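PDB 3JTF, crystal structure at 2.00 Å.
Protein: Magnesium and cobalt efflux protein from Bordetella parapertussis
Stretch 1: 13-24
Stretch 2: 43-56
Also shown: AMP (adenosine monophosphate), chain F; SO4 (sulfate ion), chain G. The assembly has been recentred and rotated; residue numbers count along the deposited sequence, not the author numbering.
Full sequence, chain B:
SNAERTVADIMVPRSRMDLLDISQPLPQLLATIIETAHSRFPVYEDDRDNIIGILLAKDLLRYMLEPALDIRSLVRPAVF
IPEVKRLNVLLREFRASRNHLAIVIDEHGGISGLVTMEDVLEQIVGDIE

Stretch 1 13-24: PRSRMDLLDISQ
Stretch 2 (43-56) VYEDDRDNIIGILL

Two short strands lie parallel, Leu20 paired with Val43 (CA to CA 4.7 Å) and Asp21 with Tyr44 (5.1 Å). Leu20 O accepts from Tyr44 N at 2.8 Å, and Ile22 N donates to Tyr44 O at 3.0 Å, so the backbone of Tyr44 is gripped on both its polar groups. Immediately afterwards stretch 1 folds into a type I turn, Asp21 to Gln24, while stretch 2 makes its own from Asp47 to Asn50 before running back as strand 51-56.

Each sheet face has its own packing rule. Leu20 (m, t) and Val43 (t) share one face, and on the same side Leu55 CD2 comes back to meet Leu20 CD1 at 3.7 Å. Ile22 (t, p) points toward stretch 2 and fits between neighbours: its CB lies 3.8 Å from Val43 CG1 and 4.1 Å from Ile52 CD1, while its CG2 meets Glu45 CD at 3.5 Å. On the other face Tyr44, chi1 p and chi2 90°, lays its ring across the strand; Asp21 CA sits 4.0 Å from the Tyr44 ring centroid, nearly on the normal, and Leu19 CB fills the edge, 3.9 Å from Tyr44 CD2.

Beyond the sheet, Arg48 (p, t, m) offers a flat guanidinium to be sandwiched: Leu19 CD1 covers one face, 3.5 Å from Arg48 NH2, and Arg14 CZ the opposite one, with CE of selenomethionine Met17 at the edge. Arg48 NH2 donates to Arg14 O at 2.9 Å, at the 3-10 segment 14-16. Arg14, extended t, t, t, stretches over this plate to a two-pronged salt bridge, NE to Asp49 OD1 at 2.9 Å and NH1 to Asp49 OD2 at 3.1 Å. That carboxylate and a sulfate help offset the like charges where Arg14 NH1 and Arg48 NE approach to 3.5 Å.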

# COMPACT_ATOMS: atom_id res chain seq x y z
N PRO B 13 6.62 -3.75 16.52
CA PRO B 13 7.87 -3.67 17.25
C PRO B 13 9.07 -3.88 16.36
O PRO B 13 9.00 -4.54 15.29
CB PRO B 13 7.78 -4.77 18.32
CG PRO B 13 6.65 -5.62 17.92
CD PRO B 13 5.78 -4.88 16.96
N ARG B 14 10.16 -3.24 16.79
CA ARG B 14 11.44 -3.29 16.09
C ARG B 14 11.78 -4.72 15.59
O ARG B 14 12.17 -4.91 14.44
CB ARG B 14 12.53 -2.80 17.06
CG ARG B 14 13.95 -2.92 16.59
CD ARG B 14 14.87 -2.40 17.70
NE ARG B 14 16.25 -2.47 17.29
CZ ARG B 14 17.01 -3.57 17.37
NH1 ARG B 14 18.28 -3.52 16.97
NH2 ARG B 14 16.52 -4.71 17.87
N SER B 15 11.62 -5.72 16.45
CA SER B 15 12.01 -7.11 16.11
C SER B 15 11.22 -7.68 14.95
O SER B 15 11.67 -8.61 14.28
CB SER B 15 11.87 -8.02 17.33
OG SER B 15 10.50 -8.21 17.63
N ARG B 16 10.04 -7.11 14.70
CA ARG B 16 9.14 -7.58 13.65
C ARG B 16 9.24 -6.77 12.35
O ARG B 16 8.54 -7.07 11.37
CB ARG B 16 7.68 -7.52 14.11
CG ARG B 16 7.27 -8.52 15.18
CD ARG B 16 5.74 -8.91 15.02
NE ARG B 16 5.12 -9.00 16.33
CZ ARG B 16 4.10 -8.27 16.75
NH1 ARG B 16 3.50 -7.39 15.94
NH2 ARG B 16 3.66 -8.44 17.99
N MSE B 17 10.11 -5.79 12.29
CA MSE B 17 10.19 -4.99 11.09
C MSE B 17 10.87 -5.71 9.95
O MSE B 17 11.88 -6.36 10.15
CB MSE B 17 10.93 -3.69 11.37
CG MSE B 17 10.25 -2.86 12.40
SE MSE B 17 11.17 -1.12 12.62
CE MSE B 17 12.83 -1.66 13.18
N ASP B 18 10.30 -5.61 8.75
CA ASP B 18 10.94 -6.08 7.56
C ASP B 18 11.76 -4.91 7.02
O ASP B 18 11.19 -3.87 6.59
CB ASP B 18 9.91 -6.54 6.50
CG ASP B 18 9.20 -7.81 6.90
OD1 ASP B 18 9.86 -8.71 7.42
OD2 ASP B 18 7.96 -7.91 6.71
N LEU B 19 13.07 -5.08 7.06
CA LEU B 19 14.03 -4.04 6.69
C LEU B 19 14.81 -4.45 5.51
O LEU B 19 14.93 -5.64 5.27
CB LEU B 19 15.07 -3.88 7.79
CG LEU B 19 14.57 -3.56 9.19
CD1 LEU B 19 15.72 -3.41 10.18
CD2 LEU B 19 13.80 -2.32 9.13
N LEU B 20 15.41 -3.50 4.82
CA LEU B 20 16.32 -3.81 3.71
C LEU B 20 17.71 -3.23 4.00
O LEU B 20 17.84 -2.10 4.43
CB LEU B 20 15.77 -3.19 2.42
CG LEU B 20 14.45 -3.77 1.87
CD1 LEU B 20 14.00 -3.06 0.58
CD2 LEU B 20 14.57 -5.28 1.63
N ASP B 21 18.75 -4.02 3.71
CA ASP B 21 20.13 -3.61 3.86
C ASP B 21 20.57 -3.06 2.50
O ASP B 21 20.66 -3.82 1.52
CB ASP B 21 20.96 -4.81 4.23
CG ASP B 21 22.45 -4.55 4.26
OD1 ASP B 21 22.95 -3.48 3.89
OD2 ASP B 21 23.12 -5.50 4.66
N ILE B 22 20.93 -1.79 2.47
CA ILE B 22 21.25 -1.09 1.24
C ILE B 22 22.49 -1.74 0.54
O ILE B 22 22.65 -1.57 -0.64
CB ILE B 22 21.50 0.42 1.47
CG1 ILE B 22 21.54 1.23 0.15
CG2 ILE B 22 22.83 0.66 2.21
CD1 ILE B 22 20.32 1.20 -0.64
N SER B 23 23.32 -2.49 1.27
CA SER B 23 24.53 -3.08 0.69
C SER B 23 24.27 -4.37 -0.09
O SER B 23 25.17 -4.87 -0.74
CB SER B 23 25.56 -3.38 1.77
OG SER B 23 25.88 -2.19 2.51
N GLN B 24 23.07 -4.93 0.03
CA GLN B 24 22.73 -6.16 -0.67
C GLN B 24 22.64 -5.93 -2.18
O GLN B 24 22.17 -4.89 -2.61
CB GLN B 24 21.45 -6.77 -0.10
CG GLN B 24 21.68 -7.35 1.31
CD GLN B 24 22.68 -8.53 1.29
OE1 GLN B 24 22.40 -9.56 0.67
NE2 GLN B 24 23.86 -8.36 1.91
N VAL B 43 15.13 1.19 5.34
CA VAL B 43 16.41 0.80 4.79
C VAL B 43 17.52 1.15 5.75
O VAL B 43 17.51 2.25 6.34
CB VAL B 43 16.64 1.50 3.42
CG1 VAL B 43 18.03 1.14 2.86
CG2 VAL B 43 15.51 1.07 2.43
N TYR B 44 18.43 0.21 5.97
CA TYR B 44 19.58 0.49 6.81
C TYR B 44 20.91 0.28 6.10
O TYR B 44 20.97 -0.28 5.03
CB TYR B 44 19.54 -0.33 8.11
CG TYR B 44 19.83 -1.79 7.94
CD1 TYR B 44 21.13 -2.28 8.02
CD2 TYR B 44 18.80 -2.70 7.70
CE1 TYR B 44 21.41 -3.66 7.88
CE2 TYR B 44 19.04 -4.07 7.58
CZ TYR B 44 20.34 -4.54 7.67
OH TYR B 44 20.58 -5.90 7.53
N GLU B 45 21.96 0.73 6.75
CA GLU B 45 23.32 0.49 6.29
C GLU B 45 24.21 0.23 7.47
O GLU B 45 24.17 0.97 8.48
CB GLU B 45 23.83 1.67 5.44
CG GLU B 45 25.16 1.37 4.68
CD GLU B 45 25.45 2.43 3.62
OE1 GLU B 45 24.73 3.45 3.60
OE2 GLU B 45 26.38 2.24 2.81
N ASP B 46 24.97 -0.86 7.36
CA ASP B 46 25.95 -1.29 8.36
C ASP B 46 25.41 -1.80 9.70
O ASP B 46 26.03 -2.71 10.29
CB ASP B 46 27.02 -0.20 8.60
CG ASP B 46 27.88 0.06 7.35
OD1 ASP B 46 28.54 -0.88 6.85
OD2 ASP B 46 27.91 1.22 6.88
N ASP B 47 24.34 -1.23 10.23
CA ASP B 47 23.72 -1.70 11.48
C ASP B 47 22.21 -1.50 11.27
O ASP B 47 21.81 -0.50 10.67
CB ASP B 47 24.15 -0.86 12.69
CG ASP B 47 23.48 -1.29 14.01
OD1 ASP B 47 24.00 -2.19 14.75
OD2 ASP B 47 22.47 -0.70 14.40
N ARG B 48 21.40 -2.43 11.76
CA ARG B 48 19.95 -2.37 11.53
C ARG B 48 19.26 -1.16 12.14
O ARG B 48 18.21 -0.77 11.68
CB ARG B 48 19.27 -3.66 12.02
CG ARG B 48 19.45 -3.97 13.47
CD ARG B 48 18.34 -4.98 13.94
NE ARG B 48 17.04 -4.30 13.81
CZ ARG B 48 15.85 -4.87 13.63
NH1 ARG B 48 15.72 -6.19 13.54
NH2 ARG B 48 14.78 -4.10 13.52
N ASP B 49 19.82 -0.55 13.17
CA ASP B 49 19.26 0.69 13.66
C ASP B 49 19.78 1.94 12.93
O ASP B 49 19.29 3.04 13.21
CB ASP B 49 19.49 0.85 15.13
CG ASP B 49 18.68 -0.13 15.98
OD1 ASP B 49 17.56 -0.54 15.62
OD2 ASP B 49 19.22 -0.53 16.98
N ASN B 50 20.74 1.78 12.02
CA ASN B 50 21.23 2.92 11.22
C ASN B 50 20.34 3.09 9.96
O ASN B 50 20.75 2.80 8.82
CB ASN B 50 22.71 2.73 10.88
CG ASN B 50 23.32 3.96 10.23
OD1 ASN B 50 23.01 5.07 10.62
ND2 ASN B 50 24.16 3.77 9.23
N ILE B 51 19.13 3.55 10.21
CA ILE B 51 18.11 3.70 9.21
C ILE B 51 18.44 4.92 8.35
O ILE B 51 18.66 6.02 8.88
CB ILE B 51 16.73 3.94 9.85
CG1 ILE B 51 16.29 2.75 10.68
CG2 ILE B 51 15.63 4.22 8.74
CD1 ILE B 51 16.14 1.52 9.93
N ILE B 52 18.52 4.72 7.05
CA ILE B 52 18.90 5.81 6.14
C ILE B 52 17.70 6.25 5.30
O ILE B 52 17.84 7.11 4.44
CB ILE B 52 20.10 5.43 5.25
CG1 ILE B 52 19.81 4.16 4.45
CG2 ILE B 52 21.41 5.25 6.10
CD1 ILE B 52 20.68 4.03 3.19
N GLY B 53 16.54 5.65 5.54
CA GLY B 53 15.33 6.03 4.89
C GLY B 53 14.34 4.90 4.65
O GLY B 53 14.44 3.85 5.26
N ILE B 54 13.38 5.16 3.77
CA ILE B 54 12.31 4.25 3.41
C ILE B 54 12.30 4.02 1.91
O ILE B 54 12.41 4.96 1.13
CB ILE B 54 10.93 4.81 3.76
CG1 ILE B 54 10.90 5.32 5.21
CG2 ILE B 54 9.81 3.72 3.47
CD1 ILE B 54 11.04 4.23 6.29
N LEU B 55 12.21 2.76 1.50
CA LEU B 55 12.12 2.42 0.09
C LEU B 55 10.70 1.96 -0.19
O LEU B 55 10.18 1.08 0.50
CB LEU B 55 13.09 1.30 -0.30
CG LEU B 55 13.06 0.85 -1.78
CD1 LEU B 55 13.61 1.99 -2.69
CD2 LEU B 55 13.91 -0.38 -1.93
N LEU B 56 10.07 2.58 -1.18
CA LEU B 56 8.82 2.09 -1.74
C LEU B 56 9.18 1.07 -2.83
O LEU B 56 9.85 1.39 -3.80
CB LEU B 56 8.01 3.27 -2.31
CG LEU B 56 6.63 3.01 -2.92
CD1 LEU B 56 5.53 2.60 -1.87
CD2 LEU B 56 6.18 4.25 -3.76
P AMP F . 1.30 -2.93 4.08
O1P AMP F . 2.29 -1.92 3.63
O2P AMP F . -0.04 -2.86 3.43
O3P AMP F . 1.86 -4.31 4.09
O5' AMP F . 1.00 -2.70 5.63
C5' AMP F . 0.17 -3.64 6.32
C4' AMP F . 0.62 -3.67 7.75
O4' AMP F . 1.89 -4.34 7.95
C3' AMP F . 0.87 -2.24 8.22
O3' AMP F . -0.36 -1.56 8.53
C2' AMP F . 1.73 -2.52 9.40
O2' AMP F . 0.80 -3.19 10.33
C1' AMP F . 2.72 -3.52 8.79
N9 AMP F . 3.91 -3.11 7.96
C8 AMP F . 4.01 -2.31 6.85
N7 AMP F . 5.29 -2.27 6.39
C5 AMP F . 6.02 -3.09 7.19
C6 AMP F . 7.42 -3.54 7.26
N6 AMP F . 8.32 -3.07 6.39
N1 AMP F . 7.78 -4.37 8.26
C2 AMP F . 6.89 -4.86 9.13
N3 AMP F . 5.59 -4.53 9.11
C4 AMP F . 5.12 -3.64 8.18
S SO4 G . 18.93 -7.09 18.51
O1 SO4 G . 17.47 -7.15 18.38
O2 SO4 G . 19.31 -6.35 19.71
O3 SO4 G . 19.45 -8.44 18.63
O4 SO4 G . 19.50 -6.46 17.31
O HOH W 1 13.38 -6.99 12.29
O HOH W 2 25.07 -2.64 5.25
O HOH W 3 22.10 -7.95 5.27
O HOH W 4 26.85 -0.00 1.67